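Local coordinates for putative peptidase (Clostridium acetobutylicum, PDB 3K9T), which is not expected to act as a peptidase despite its aminopeptidase-like domain, but binds zinc and may take part in the biosynthesis of modified polysaccharides, at residues N21-L26 with D329-M334; I73-V78 with G83-D88; V201-F206 with L249-V254; I350-N355 with S404-A409; F393-M398 with K420-A425. All coordinates share one frame; numbering follows the deposited sequence. Where two conformers were deposited one is given.

Contact 1 of 5, residues N21-L26 with D329-M334; sequences NLIEEL and DNLCYM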
# COMPACT_ATOMS: atom_id res chain seq x y z
N ASN A 21 -10.25 20.49 -38.69
CA ASN A 21 -10.73 21.58 -39.55
C ASN A 21 -11.18 22.82 -38.77
O ASN A 21 -10.96 23.94 -39.24
CB ASN A 21 -11.86 21.10 -40.43
CG ASN A 21 -11.40 20.10 -41.48
OD1 ASN A 21 -10.22 19.99 -41.80
ND2 ASN A 21 -12.37 19.36 -42.05
N LEU A 22 -11.79 22.60 -37.59
CA LEU A 22 -12.14 23.68 -36.68
C LEU A 22 -10.87 24.35 -36.14
O LEU A 22 -10.79 25.59 -36.05
CB LEU A 22 -13.01 23.14 -35.52
CG LEU A 22 -13.45 24.11 -34.39
CD1 LEU A 22 -13.95 25.44 -34.99
CD2 LEU A 22 -14.49 23.47 -33.39
N ILE A 23 -9.87 23.55 -35.78
CA ILE A 23 -8.59 24.07 -35.31
C ILE A 23 -8.01 24.93 -36.42
O ILE A 23 -7.60 26.07 -36.20
CB ILE A 23 -7.61 22.92 -34.92
CG1 ILE A 23 -8.08 22.22 -33.62
CG2 ILE A 23 -6.10 23.45 -34.88
CD1 ILE A 23 -7.41 20.89 -33.35
N GLU A 24 -7.99 24.39 -37.63
CA GLU A 24 -7.39 25.13 -38.74
C GLU A 24 -8.11 26.48 -38.95
O GLU A 24 -7.45 27.50 -39.14
CB GLU A 24 -7.43 24.29 -40.00
CG GLU A 24 -6.65 24.85 -41.17
CD GLU A 24 -6.65 23.89 -42.34
OE1 GLU A 24 -7.73 23.74 -42.91
OE2 GLU A 24 -5.61 23.28 -42.66
N GLU A 25 -9.44 26.47 -38.92
CA GLU A 25 -10.22 27.70 -39.04
C GLU A 25 -9.90 28.69 -37.90
O GLU A 25 -9.80 29.90 -38.11
CB GLU A 25 -11.73 27.39 -39.04
CG GLU A 25 -12.59 28.66 -39.19
CD GLU A 25 -14.07 28.40 -39.47
OE1 GLU A 25 -14.51 27.24 -39.52
OE2 GLU A 25 -14.81 29.39 -39.63
N LEU A 26 -9.75 28.18 -36.68
CA LEU A 26 -9.47 29.06 -35.56
C LEU A 26 -7.99 29.57 -35.52
O LEU A 26 -7.68 30.60 -34.90
CB LEU A 26 -9.84 28.35 -34.23
CG LEU A 26 -11.31 28.11 -33.89
CD1 LEU A 26 -11.48 27.26 -32.63
CD2 LEU A 26 -12.05 29.42 -33.71
N ASP A 329 4.38 24.63 -32.18
CA ASP A 329 3.05 24.13 -31.89
C ASP A 329 2.06 24.65 -32.96
O ASP A 329 1.16 25.47 -32.68
CB ASP A 329 2.61 24.59 -30.50
CG ASP A 329 1.29 23.94 -30.05
OD1 ASP A 329 0.80 23.06 -30.78
OD2 ASP A 329 0.76 24.31 -28.97
N ASN A 330 2.23 24.13 -34.17
CA ASN A 330 1.49 24.54 -35.32
C ASN A 330 0.57 23.45 -35.86
O ASN A 330 0.45 22.39 -35.28
CB ASN A 330 2.50 24.96 -36.39
CG ASN A 330 3.43 23.85 -36.80
OD1 ASN A 330 3.08 22.68 -36.82
ND2 ASN A 330 4.64 24.23 -37.17
N LEU A 331 -0.05 23.70 -37.02
CA LEU A 331 -1.03 22.78 -37.57
C LEU A 331 -0.50 21.35 -37.82
O LEU A 331 -1.16 20.34 -37.50
CB LEU A 331 -1.66 23.40 -38.83
CG LEU A 331 -2.59 24.59 -38.53
CD1 LEU A 331 -2.96 25.32 -39.82
CD2 LEU A 331 -3.88 24.14 -37.73
N CYS A 332 0.71 21.28 -38.34
CA CYS A 332 1.35 19.98 -38.61
C CYS A 332 1.68 19.22 -37.33
O CYS A 332 1.96 18.04 -37.38
CB CYS A 332 2.57 20.14 -39.50
SG CYS A 332 2.11 20.00 -41.24
N TYR A 333 1.61 19.90 -36.19
CA TYR A 333 1.82 19.23 -34.90
C TYR A 333 0.55 18.51 -34.42
O TYR A 333 0.63 17.56 -33.64
CB TYR A 333 2.37 20.23 -33.85
CG TYR A 333 2.65 19.63 -32.50
CD1 TYR A 333 3.54 18.56 -32.35
CD2 TYR A 333 1.99 20.10 -31.36
CE1 TYR A 333 3.78 17.99 -31.07
CE2 TYR A 333 2.23 19.54 -30.10
CZ TYR A 333 3.13 18.50 -29.96
OH TYR A 333 3.36 17.95 -28.73
N MSE A 334 -0.60 18.98 -34.89
CA MSE A 334 -1.87 18.28 -34.70
C MSE A 334 -1.83 16.95 -35.51
O MSE A 334 -1.33 16.88 -36.62
CB MSE A 334 -3.02 19.14 -35.21
CG MSE A 334 -3.23 20.46 -34.49
SE MSE A 334 -3.61 20.03 -32.63
CE MSE A 334 -1.84 19.95 -31.79
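The loop 329-334 meets the end of helix 12-26 through Leu331 and Met334, which close on Ile23 and Glu24. Ahead of them, Asp329 turns to the zinc side of the fold, where its two carboxylate oxygens accept the backbone N-H groups of Asn195 and of the zinc ligand Asp196. Leu331 then crosses to the helix. A chi1 of -71° turns its CG away from the carbonyl carbon, and Leu331 CD2 reaches 3.7 Å from Ile23 CG2 and 3.8 Å from Glu24 CA, touching side chain and backbone alike. The Leu331 and Ile23 side chains run antiparallel, each passing alongside the other, whereas Glu24 runs across Leu331 almost at right angles, Glu24 CG 4.0 Å from Leu331 CD1. The carboxylate of Glu24 is engaged one turn back, by Tyr20 OH. A short 3-10 turn over 331-333 brings the chain round, closed by Met334 N bonding to Leu331 O at 3.0 Å. Met334, a selenomethionine bent at both chi2 and chi3, sets its SE 4.0 Å from Ile23 CD1, so Ile23 offers CG2 to Leu331 and CD1 to Met334. Across the contact the packing is apolar. Leu331 and Met334 also rest on Cys194 at the start of helix 194-211, while Ile23 touches Ala202 further along it; helix 36-45 covers Leu22 and Leu26, so helix 12-26 is packed between this loop and two other helices.

Contact 2 of 5, residues I73-V78 with G83-D88; sequences IKDAYV and GEKVID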
# COMPACT_ATOMS: atom_id res chain seq x y z
N ILE A 73 -5.65 44.37 -31.19
CA ILE A 73 -4.52 44.64 -32.06
C ILE A 73 -4.95 44.57 -33.51
O ILE A 73 -5.63 43.63 -33.89
CB ILE A 73 -3.31 43.69 -31.72
CG1 ILE A 73 -2.07 43.98 -32.59
CG2 ILE A 73 -3.71 42.21 -31.84
CD1 ILE A 73 -0.74 43.54 -31.94
N LYS A 74 -4.58 45.60 -34.29
CA LYS A 74 -4.82 45.69 -35.73
C LYS A 74 -3.57 45.24 -36.53
O LYS A 74 -3.66 44.48 -37.48
CB LYS A 74 -5.17 47.13 -36.12
CG LYS A 74 -6.52 47.60 -35.60
CD LYS A 74 -6.74 49.11 -35.82
CE LYS A 74 -7.80 49.67 -34.84
NZ LYS A 74 -7.37 49.63 -33.39
N ASP A 75 -2.40 45.72 -36.14
CA ASP A 75 -1.21 45.40 -36.90
C ASP A 75 -0.02 45.64 -36.02
O ASP A 75 -0.13 46.33 -35.00
CB ASP A 75 -1.13 46.30 -38.16
CG ASP A 75 -0.26 45.72 -39.29
OD1 ASP A 75 0.23 44.59 -39.21
OD2 ASP A 75 -0.09 46.44 -40.30
N ALA A 76 1.10 45.02 -36.39
CA ALA A 76 2.36 45.23 -35.71
C ALA A 76 3.46 44.86 -36.69
O ALA A 76 3.29 43.92 -37.49
CB ALA A 76 2.46 44.39 -34.48
N TYR A 77 4.56 45.61 -36.67
CA TYR A 77 5.72 45.32 -37.53
C TYR A 77 6.96 46.11 -37.14
O TYR A 77 6.86 47.17 -36.51
CB TYR A 77 5.40 45.55 -39.02
CG TYR A 77 4.78 46.89 -39.37
CD1 TYR A 77 5.56 48.01 -39.69
CD2 TYR A 77 3.39 47.03 -39.43
CE1 TYR A 77 4.96 49.24 -40.02
CE2 TYR A 77 2.80 48.23 -39.77
CZ TYR A 77 3.59 49.33 -40.06
OH TYR A 77 2.95 50.51 -40.39
N VAL A 78 8.12 45.54 -37.49
CA VAL A 78 9.41 46.20 -37.44
C VAL A 78 9.83 46.29 -38.91
O VAL A 78 9.93 45.29 -39.61
CB VAL A 78 10.48 45.41 -36.65
CG1 VAL A 78 11.85 46.08 -36.81
CG2 VAL A 78 10.09 45.27 -35.16
N GLY A 83 12.53 49.57 -46.38
CA GLY A 83 11.06 49.38 -46.40
C GLY A 83 10.53 47.99 -46.03
O GLY A 83 9.32 47.81 -45.92
N GLU A 84 11.41 47.01 -45.83
CA GLU A 84 10.99 45.61 -45.56
C GLU A 84 10.60 45.33 -44.13
O GLU A 84 11.39 45.57 -43.21
CB GLU A 84 12.11 44.63 -45.92
CG GLU A 84 12.32 44.48 -47.43
CD GLU A 84 13.76 44.14 -47.83
OE1 GLU A 84 14.51 43.58 -47.00
OE2 GLU A 84 14.13 44.44 -48.99
N LYS A 85 9.38 44.81 -43.95
CA LYS A 85 8.89 44.37 -42.63
C LYS A 85 9.67 43.14 -42.18
O LYS A 85 9.28 42.00 -42.49
CB LYS A 85 7.39 44.04 -42.67
CG LYS A 85 6.51 45.25 -42.75
CD LYS A 85 5.05 44.89 -43.04
CE LYS A 85 4.20 46.13 -42.80
NZ LYS A 85 2.81 46.01 -43.26
N VAL A 86 10.76 43.37 -41.45
CA VAL A 86 11.62 42.29 -41.00
C VAL A 86 10.92 41.47 -39.89
O VAL A 86 11.30 40.32 -39.64
CB VAL A 86 13.04 42.79 -40.60
CG1 VAL A 86 13.77 43.42 -41.80
CG2 VAL A 86 12.97 43.77 -39.46
N ILE A 87 9.92 42.06 -39.22
CA ILE A 87 9.00 41.31 -38.35
C ILE A 87 7.60 41.74 -38.76
O ILE A 87 7.35 42.93 -38.91
CB ILE A 87 9.18 41.56 -36.84
CG1 ILE A 87 10.62 41.34 -36.39
CG2 ILE A 87 8.26 40.62 -36.08
CD1 ILE A 87 10.87 41.59 -34.90
N ASP A 88 6.69 40.78 -38.95
CA ASP A 88 5.33 41.04 -39.44
C ASP A 88 4.26 40.17 -38.74
O ASP A 88 4.16 38.95 -38.93
CB ASP A 88 5.28 40.89 -40.98
CG ASP A 88 3.94 41.34 -41.60
OD1 ASP A 88 3.05 41.77 -40.84
OD2 ASP A 88 3.78 41.28 -42.85
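The ring of Tyr77 carries Lys85 over one face, Lys85 CE 3.5 Å above the ring plane and displaced from its centre, while Asp75 CG lies in plane at its edge. The extended lysine chain crosses the ring obliquely, giving a CH-pi contact through CE and a cation-pi contact in which Lys85 NZ is 4.3 Å from the ring centroid and 24° off its normal. Asp75 OD2 comes from the other direction to 4.2 Å from Lys85 NZ, too far for a salt bridge. On the other face of the hairpin, Val78 and Ile87 run alongside one another in the same direction, Val78 CG2 3.8 Å from Ile87 CD1. They form an antiparallel hydrogen-bonded pair: Val78 N bonds to Ile87 O at 3.1 Å, and Val78 O receives Ile87 N in its carbonyl plane, at 3.3 Å and nearly straight (169°). Val78 O also takes Val86 N weakly, because Val86 and Ile87 form a classic beta bulge opposite Val78. Asp88 OD1 is bonded to Lys90 N and stands 4.3 Å from Asp75 OD1. The lysine offers its charge to an aromatic face and a nearby acid at once, which would probably ease the closeness of the Asp75 and Asp88 carboxylates in this insert-domain hairpin.

Contact 3 of 5, residues V201-F206 with L249-V254; sequences VALITF and LVATCV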
# COMPACT_ATOMS: atom_id res chain seq x y z
N VAL A 201 -10.19 23.47 -27.21
CA VAL A 201 -11.31 24.26 -27.68
C VAL A 201 -12.07 23.44 -28.71
O VAL A 201 -13.27 23.27 -28.56
CB VAL A 201 -10.89 25.63 -28.28
CG1 VAL A 201 -12.11 26.31 -28.94
CG2 VAL A 201 -10.32 26.49 -27.22
N ALA A 202 -11.38 22.89 -29.72
CA ALA A 202 -12.09 22.12 -30.76
C ALA A 202 -12.64 20.82 -30.20
O ALA A 202 -13.75 20.44 -30.59
CB ALA A 202 -11.24 21.88 -31.99
N LEU A 203 -11.93 20.17 -29.28
CA LEU A 203 -12.41 18.89 -28.72
C LEU A 203 -13.71 19.05 -27.93
O LEU A 203 -14.67 18.34 -28.16
CB LEU A 203 -11.34 18.21 -27.85
CG LEU A 203 -11.81 17.01 -27.00
CD1 LEU A 203 -12.07 15.91 -27.93
CD2 LEU A 203 -10.83 16.57 -25.91
N ILE A 204 -13.71 19.96 -26.98
CA ILE A 204 -14.85 20.20 -26.10
C ILE A 204 -16.05 20.62 -26.98
O ILE A 204 -17.17 20.21 -26.71
CB ILE A 204 -14.41 21.27 -25.03
CG1 ILE A 204 -13.45 20.63 -24.03
CG2 ILE A 204 -15.48 21.86 -24.28
CD1 ILE A 204 -13.97 19.45 -23.42
N THR A 205 -15.80 21.36 -28.06
CA THR A 205 -16.87 21.75 -28.97
C THR A 205 -17.58 20.50 -29.52
O THR A 205 -18.82 20.38 -29.43
CB THR A 205 -16.37 22.68 -30.06
OG1 THR A 205 -15.95 23.90 -29.42
CG2 THR A 205 -17.49 23.01 -31.10
N PHE A 206 -16.79 19.55 -29.99
CA PHE A 206 -17.33 18.32 -30.54
C PHE A 206 -17.92 17.36 -29.50
O PHE A 206 -18.85 16.62 -29.80
CB PHE A 206 -16.33 17.65 -31.49
CG PHE A 206 -16.37 18.24 -32.87
CD1 PHE A 206 -15.75 19.45 -33.14
CD2 PHE A 206 -17.09 17.63 -33.88
CE1 PHE A 206 -15.82 20.02 -34.40
CE2 PHE A 206 -17.16 18.19 -35.14
CZ PHE A 206 -16.51 19.38 -35.41
N LEU A 249 -13.46 17.97 -15.83
CA LEU A 249 -12.21 17.77 -16.54
C LEU A 249 -11.82 19.05 -17.27
O LEU A 249 -12.67 19.66 -17.89
CB LEU A 249 -12.35 16.62 -17.56
CG LEU A 249 -12.38 15.16 -17.09
CD1 LEU A 249 -12.72 14.25 -18.25
CD2 LEU A 249 -11.05 14.78 -16.46
N VAL A 250 -10.55 19.45 -17.20
CA VAL A 250 -10.04 20.55 -17.98
C VAL A 250 -9.34 19.93 -19.23
O VAL A 250 -8.42 19.10 -19.12
CB VAL A 250 -9.05 21.41 -17.19
CG1 VAL A 250 -8.41 22.44 -18.10
CG2 VAL A 250 -9.69 22.07 -15.94
N ALA A 251 -9.78 20.32 -20.42
CA ALA A 251 -9.25 19.76 -21.64
C ALA A 251 -8.24 20.73 -22.25
O ALA A 251 -8.56 21.88 -22.57
CB ALA A 251 -10.37 19.48 -22.64
N THR A 252 -7.02 20.25 -22.43
CA THR A 252 -6.00 21.00 -23.11
C THR A 252 -5.00 20.01 -23.67
O THR A 252 -4.98 18.86 -23.24
CB THR A 252 -5.31 21.98 -22.16
OG1 THR A 252 -4.28 22.63 -22.87
CG2 THR A 252 -4.72 21.29 -20.93
N CYS A 253 -4.22 20.45 -24.65
CA CYS A 253 -3.14 19.63 -25.22
C CYS A 253 -3.58 18.24 -25.61
O CYS A 253 -2.90 17.26 -25.29
CB CYS A 253 -1.99 19.53 -24.21
SG CYS A 253 -1.23 21.14 -23.82
N VAL A 254 -4.70 18.15 -26.32
CA VAL A 254 -5.32 16.88 -26.60
C VAL A 254 -5.15 16.43 -28.06
O VAL A 254 -5.80 15.47 -28.48
CB VAL A 254 -6.85 16.91 -26.26
CG1 VAL A 254 -7.07 16.93 -24.75
CG2 VAL A 254 -7.54 18.07 -26.96
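Leu203 and Ile204 press helix 194-211 onto the end of strand 245-250 and the loop that follows, in the alpha/beta core of the aminopeptidase-like domain, a mixed sheet flanked by helices, consistent with its distant resemblance to zinc exopeptidases. Leu203 deals mainly with Val254 and Ile204 with Ala251. Leu203 extends with CG anti to the backbone N (chi1 169°) and meets Val254 at about a right angle, Leu203 CD2 3.8 Å from Val254 CG2 and 4.0 Å from Val254 CG1, so that one leucine methyl sits against the whole fork of the valine. The same CG2 of Val254 lies 3.9 Å from Leu203 CB, closing on the base of the leucine as well. Ile204 bends at chi2 (-54°), laying CG1 and CD1 against the single methyl of Ala251, with Ile204 CG1 3.6 Å and CD1 3.7 Å from Ala251 CB. Tyr346 of helix 336-355 touches both Leu203 and Ala251, and Leu184 of strand 181-187 touches Ile204. Polar atoms of the loop are bonded round this apolar patch: Ala251 O to Thr186 OG1, and Val254 N to Ser199 OG on the very helix it packs against. That helix also carries the zinc ligand Asp196, whose side chain is about 10 Å from that of Val254. Further round the helix, Val201 O is gripped twice from opposite faces of its plane, by Thr205 N and by Thr205 OG1, the latter at 2.9 Å.

Contact 4 of 5, residues I350-N355 with S404-A409; sequences IYTIEN and SLLDIA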
# COMPACT_ATOMS: atom_id res chain seq x y z
N ILE A 350 -17.40 9.60 -20.52
CA ILE A 350 -18.76 10.10 -20.32
C ILE A 350 -19.73 8.93 -20.28
O ILE A 350 -20.59 8.88 -19.41
CB ILE A 350 -19.19 11.16 -21.37
CG1 ILE A 350 -18.43 12.48 -21.11
CG2 ILE A 350 -20.69 11.38 -21.31
CD1 ILE A 350 -18.53 13.59 -22.22
N TYR A 351 -19.56 7.98 -21.20
CA TYR A 351 -20.33 6.73 -21.15
C TYR A 351 -20.18 6.07 -19.77
O TYR A 351 -21.15 5.59 -19.22
CB TYR A 351 -19.87 5.76 -22.25
CG TYR A 351 -20.52 4.38 -22.21
CD1 TYR A 351 -20.07 3.38 -21.34
CD2 TYR A 351 -21.57 4.07 -23.06
CE1 TYR A 351 -20.66 2.13 -21.32
CE2 TYR A 351 -22.17 2.80 -23.06
CZ TYR A 351 -21.71 1.84 -22.19
OH TYR A 351 -22.30 0.60 -22.18
N THR A 352 -18.98 6.05 -19.20
CA THR A 352 -18.76 5.41 -17.89
C THR A 352 -19.46 6.19 -16.76
O THR A 352 -20.12 5.62 -15.88
CB THR A 352 -17.25 5.21 -17.61
OG1 THR A 352 -16.64 4.53 -18.72
CG2 THR A 352 -17.02 4.39 -16.35
N ILE A 353 -19.32 7.50 -16.80
CA ILE A 353 -19.96 8.37 -15.83
C ILE A 353 -21.45 8.10 -15.81
O ILE A 353 -22.04 7.95 -14.75
CB ILE A 353 -19.75 9.85 -16.18
CG1 ILE A 353 -18.31 10.27 -15.93
CG2 ILE A 353 -20.71 10.77 -15.39
CD1 ILE A 353 -17.98 11.60 -16.62
N GLU A 354 -22.04 8.05 -16.99
CA GLU A 354 -23.49 7.90 -17.13
C GLU A 354 -24.02 6.54 -16.70
O GLU A 354 -25.07 6.46 -16.08
CB GLU A 354 -23.84 8.13 -18.59
CG GLU A 354 -23.78 9.57 -19.01
CD GLU A 354 -25.00 10.33 -18.62
OE1 GLU A 354 -26.10 9.81 -18.86
OE2 GLU A 354 -24.86 11.45 -18.06
N ASN A 355 -23.29 5.48 -17.03
CA ASN A 355 -23.71 4.10 -16.74
C ASN A 355 -23.16 3.47 -15.46
O ASN A 355 -23.30 2.26 -15.28
CB ASN A 355 -23.38 3.19 -17.93
CG ASN A 355 -24.19 3.52 -19.16
OD1 ASN A 355 -25.41 3.50 -19.13
ND2 ASN A 355 -23.50 3.84 -20.28
N SER A 404 -20.79 -0.07 -6.73
CA SER A 404 -21.10 0.48 -8.05
C SER A 404 -20.52 -0.47 -9.08
O SER A 404 -19.69 -1.31 -8.76
CB SER A 404 -20.45 1.88 -8.22
OG SER A 404 -19.00 1.83 -8.25
N LEU A 405 -20.93 -0.33 -10.32
CA LEU A 405 -20.36 -1.13 -11.39
C LEU A 405 -18.85 -0.87 -11.56
O LEU A 405 -18.09 -1.78 -11.92
CB LEU A 405 -21.09 -0.86 -12.72
CG LEU A 405 -22.56 -1.22 -12.84
CD1 LEU A 405 -22.98 -1.09 -14.28
CD2 LEU A 405 -22.80 -2.64 -12.36
N LEU A 406 -18.42 0.36 -11.28
CA LEU A 406 -17.02 0.75 -11.36
C LEU A 406 -16.25 0.00 -10.26
O LEU A 406 -15.12 -0.48 -10.47
CB LEU A 406 -16.86 2.27 -11.21
CG LEU A 406 -15.49 2.90 -11.50
CD1 LEU A 406 -15.04 2.60 -12.89
CD2 LEU A 406 -15.46 4.43 -11.18
N ASP A 407 -16.90 -0.14 -9.11
CA ASP A 407 -16.31 -0.90 -8.01
C ASP A 407 -16.07 -2.35 -8.40
O ASP A 407 -15.03 -2.94 -8.10
CB ASP A 407 -17.21 -0.85 -6.77
CG ASP A 407 -17.22 0.52 -6.08
OD1 ASP A 407 -16.26 1.32 -6.24
OD2 ASP A 407 -18.19 0.77 -5.35
N ILE A 408 -17.05 -2.91 -9.10
CA ILE A 408 -17.01 -4.31 -9.49
C ILE A 408 -15.96 -4.45 -10.60
O ILE A 408 -15.13 -5.38 -10.59
CB ILE A 408 -18.45 -4.80 -9.87
CG1 ILE A 408 -19.40 -4.67 -8.66
CG2 ILE A 408 -18.46 -6.25 -10.35
CD1 ILE A 408 -20.89 -4.70 -9.03
N ALA A 409 -15.94 -3.49 -11.53
CA ALA A 409 -14.96 -3.54 -12.61
C ALA A 409 -13.57 -3.50 -12.02
O ALA A 409 -12.70 -4.27 -12.42
CB ALA A 409 -15.17 -2.40 -13.57
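Leu405, in the first turn of helix 405-412 of the permutated winged helix-turn-helix, sends CD1 to within 3.5 Å of Asn355 O near the C-terminal end of helix 336-355. The leucine reaches this backbone atom by swinging CG to the side of its own N and extending at chi2 (-170°). Leu406 takes a different first torsion, CG lying beside the carbonyl carbon (chi1 -170°), and approaches only loosely, Leu406 CD1 to Thr352 CG2 at 4.4 Å; the hydroxyl of Thr352 is bonded to Glu348 O. The amide of Asn355 leads away from the contact, and its ND2 sits 3.1 Å above the centre of the Tyr351 ring while bonding weakly to Tyr351 O. Asn356 joins the two helices through OD1, which accepts Leu406 N. Helix 405-412 starts with a capping box: Asp407 N gives a 3.0 Å bond to Ser404 OG, and Ser404 N returns a nearly straight one (169°) to Asp407 OD2, meeting it from above the carboxylate plane.

Contact 5 of 5, residues F393-M398 with K420-A425; sequences FWVLNM and KYAADA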
# COMPACT_ATOMS: atom_id res chain seq x y z
N PHE A 393 -21.33 -13.30 -12.63
CA PHE A 393 -21.10 -13.80 -11.28
C PHE A 393 -20.52 -12.74 -10.35
O PHE A 393 -20.85 -12.72 -9.16
CB PHE A 393 -20.20 -15.04 -11.27
CG PHE A 393 -20.86 -16.28 -11.82
CD1 PHE A 393 -22.07 -16.73 -11.30
CD2 PHE A 393 -20.22 -17.05 -12.80
CE1 PHE A 393 -22.66 -17.90 -11.79
CE2 PHE A 393 -20.81 -18.20 -13.30
CZ PHE A 393 -22.03 -18.63 -12.78
N TRP A 394 -19.64 -11.89 -10.87
CA TRP A 394 -19.14 -10.74 -10.12
C TRP A 394 -20.23 -9.75 -9.76
O TRP A 394 -20.29 -9.29 -8.61
CB TRP A 394 -18.08 -9.98 -10.89
CG TRP A 394 -16.69 -10.47 -10.67
CD1 TRP A 394 -15.87 -11.01 -11.61
CD2 TRP A 394 -15.98 -10.49 -9.45
NE1 TRP A 394 -14.68 -11.35 -11.04
CE2 TRP A 394 -14.71 -11.03 -9.72
CE3 TRP A 394 -16.30 -10.11 -8.14
CZ2 TRP A 394 -13.73 -11.18 -8.74
CZ3 TRP A 394 -15.33 -10.27 -7.15
CH2 TRP A 394 -14.06 -10.81 -7.45
N VAL A 395 -21.07 -9.40 -10.74
CA VAL A 395 -22.16 -8.46 -10.52
C VAL A 395 -23.13 -8.99 -9.46
O VAL A 395 -23.54 -8.27 -8.56
CB VAL A 395 -22.91 -8.12 -11.79
CG1 VAL A 395 -24.16 -7.37 -11.45
CG2 VAL A 395 -22.04 -7.29 -12.71
N LEU A 396 -23.47 -10.27 -9.55
CA LEU A 396 -24.37 -10.86 -8.56
C LEU A 396 -23.73 -10.88 -7.19
O LEU A 396 -24.37 -10.58 -6.18
CB LEU A 396 -24.78 -12.28 -8.96
CG LEU A 396 -25.71 -12.36 -10.18
CD1 LEU A 396 -25.69 -13.73 -10.81
CD2 LEU A 396 -27.12 -11.98 -9.75
N ASN A 397 -22.44 -11.19 -7.18
CA ASN A 397 -21.77 -11.42 -5.94
C ASN A 397 -21.53 -10.14 -5.17
O ASN A 397 -21.70 -10.10 -3.95
CB ASN A 397 -20.48 -12.19 -6.18
CG ASN A 397 -19.67 -12.34 -4.93
OD1 ASN A 397 -18.90 -11.45 -4.61
ND2 ASN A 397 -19.87 -13.44 -4.19
N MSE A 398 -21.18 -9.08 -5.88
CA MSE A 398 -20.89 -7.81 -5.23
C MSE A 398 -22.05 -6.81 -5.17
O MSE A 398 -21.88 -5.77 -4.57
CB MSE A 398 -19.70 -7.15 -5.91
CG MSE A 398 -18.38 -7.87 -5.61
SE MSE A 398 -16.93 -7.03 -6.55
CE MSE A 398 -16.76 -5.42 -5.44
N LYS A 420 -20.89 -3.76 -17.30
CA LYS A 420 -22.13 -3.05 -17.60
C LYS A 420 -23.13 -3.92 -18.35
O LYS A 420 -24.32 -3.99 -18.00
CB LYS A 420 -21.79 -1.81 -18.43
CG LYS A 420 -22.92 -0.79 -18.55
CD LYS A 420 -23.89 -1.12 -19.69
CE LYS A 420 -24.83 0.04 -19.96
NZ LYS A 420 -25.92 -0.34 -20.89
N TYR A 421 -22.64 -4.57 -19.38
CA TYR A 421 -23.47 -5.43 -20.18
C TYR A 421 -23.89 -6.67 -19.39
O TYR A 421 -25.00 -7.17 -19.58
CB TYR A 421 -22.77 -5.80 -21.48
CG TYR A 421 -22.53 -4.63 -22.40
CD1 TYR A 421 -23.53 -3.69 -22.65
CD2 TYR A 421 -21.31 -4.48 -23.07
CE1 TYR A 421 -23.32 -2.63 -23.50
CE2 TYR A 421 -21.07 -3.40 -23.92
CZ TYR A 421 -22.08 -2.48 -24.14
OH TYR A 421 -21.86 -1.40 -24.98
N ALA A 422 -23.04 -7.14 -18.48
CA ALA A 422 -23.42 -8.26 -17.63
C ALA A 422 -24.59 -7.83 -16.73
O ALA A 422 -25.58 -8.55 -16.62
CB ALA A 422 -22.22 -8.81 -16.83
N ALA A 423 -24.47 -6.64 -16.14
CA ALA A 423 -25.50 -6.04 -15.30
C ALA A 423 -26.79 -5.79 -16.07
O ALA A 423 -27.88 -5.92 -15.53
CB ALA A 423 -24.98 -4.73 -14.68
N ASP A 424 -26.66 -5.40 -17.34
CA ASP A 424 -27.85 -5.19 -18.18
C ASP A 424 -28.66 -6.47 -18.25
O ASP A 424 -29.84 -6.49 -17.94
CB ASP A 424 -27.49 -4.75 -19.61
CG ASP A 424 -27.05 -3.30 -19.70
OD1 ASP A 424 -27.26 -2.58 -18.72
OD2 ASP A 424 -26.48 -2.88 -20.73
N ALA A 425 -27.98 -7.53 -18.64
CA ALA A 425 -28.62 -8.83 -18.84
C ALA A 425 -29.32 -9.32 -17.55
O ALA A 425 -30.43 -9.85 -17.58
CB ALA A 425 -27.57 -9.81 -19.30
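Two helices of the C-terminal permutated winged helix-turn-helix domain, 389-398 and 416-428, meet where Val395 faces Ala422 and Ala423. The valine is the sole residue on its side of this contact, and it divides its methyls between the two alanines: a chi1 of 169° puts Val395 CG1 4.3 Å from Ala423 CB, and Val395 CG2 lies 4.4 Å from Ala422 CB. With two alanines at this point of the partner helix, the backbones come near each other, Val395 CA standing 6.3 Å from Ala423 CA. Ile419 and Leu426, a turn before and a turn after the alanines, also touch Val395 and widen this apolar seam. Round the other sides of helix 389-398 the environment changes. Trp394 packs on Ile408 of helix 405-412 and also meets Trp295 of a second subunit with the ring planes nearly perpendicular, while Asn397 rests on Phe292 of that subunit, so the helix lines an interface of the trimer. Helix 416-428 turns another side to the aminopeptidase-like part, where Lys420 touches Tyr351 and Asn355. This buried lysine points away from Val395, and its charge is probably balanced by two acids. Lys420 NZ makes one salt bridge to Glu3 OE2 and another, one turn along its own helix, to the syn lone pair of Asp424 OD2 at 2.6 Å.

From the N terminus, contact 1 opens first on helix 12-26 and closes some 300 residues later, so contacts 2 and 3 are nested in its loop, one after the other. Contact 2 closes a local hairpin in the insert domain, its centre about 24 Å from that of contact 1. Contact 3 closes a loop of 42 residues, ties helix 194-211 to the central sheet and touches contact 1, where Leu22 packs on Thr205 and Phe206. Contact 4 begins after contact 1 has closed and joins helix 336-355 to the C-terminal domain. Contact 5, within that domain, crosses it along the chain, and the two touch through Ile408 with Met398.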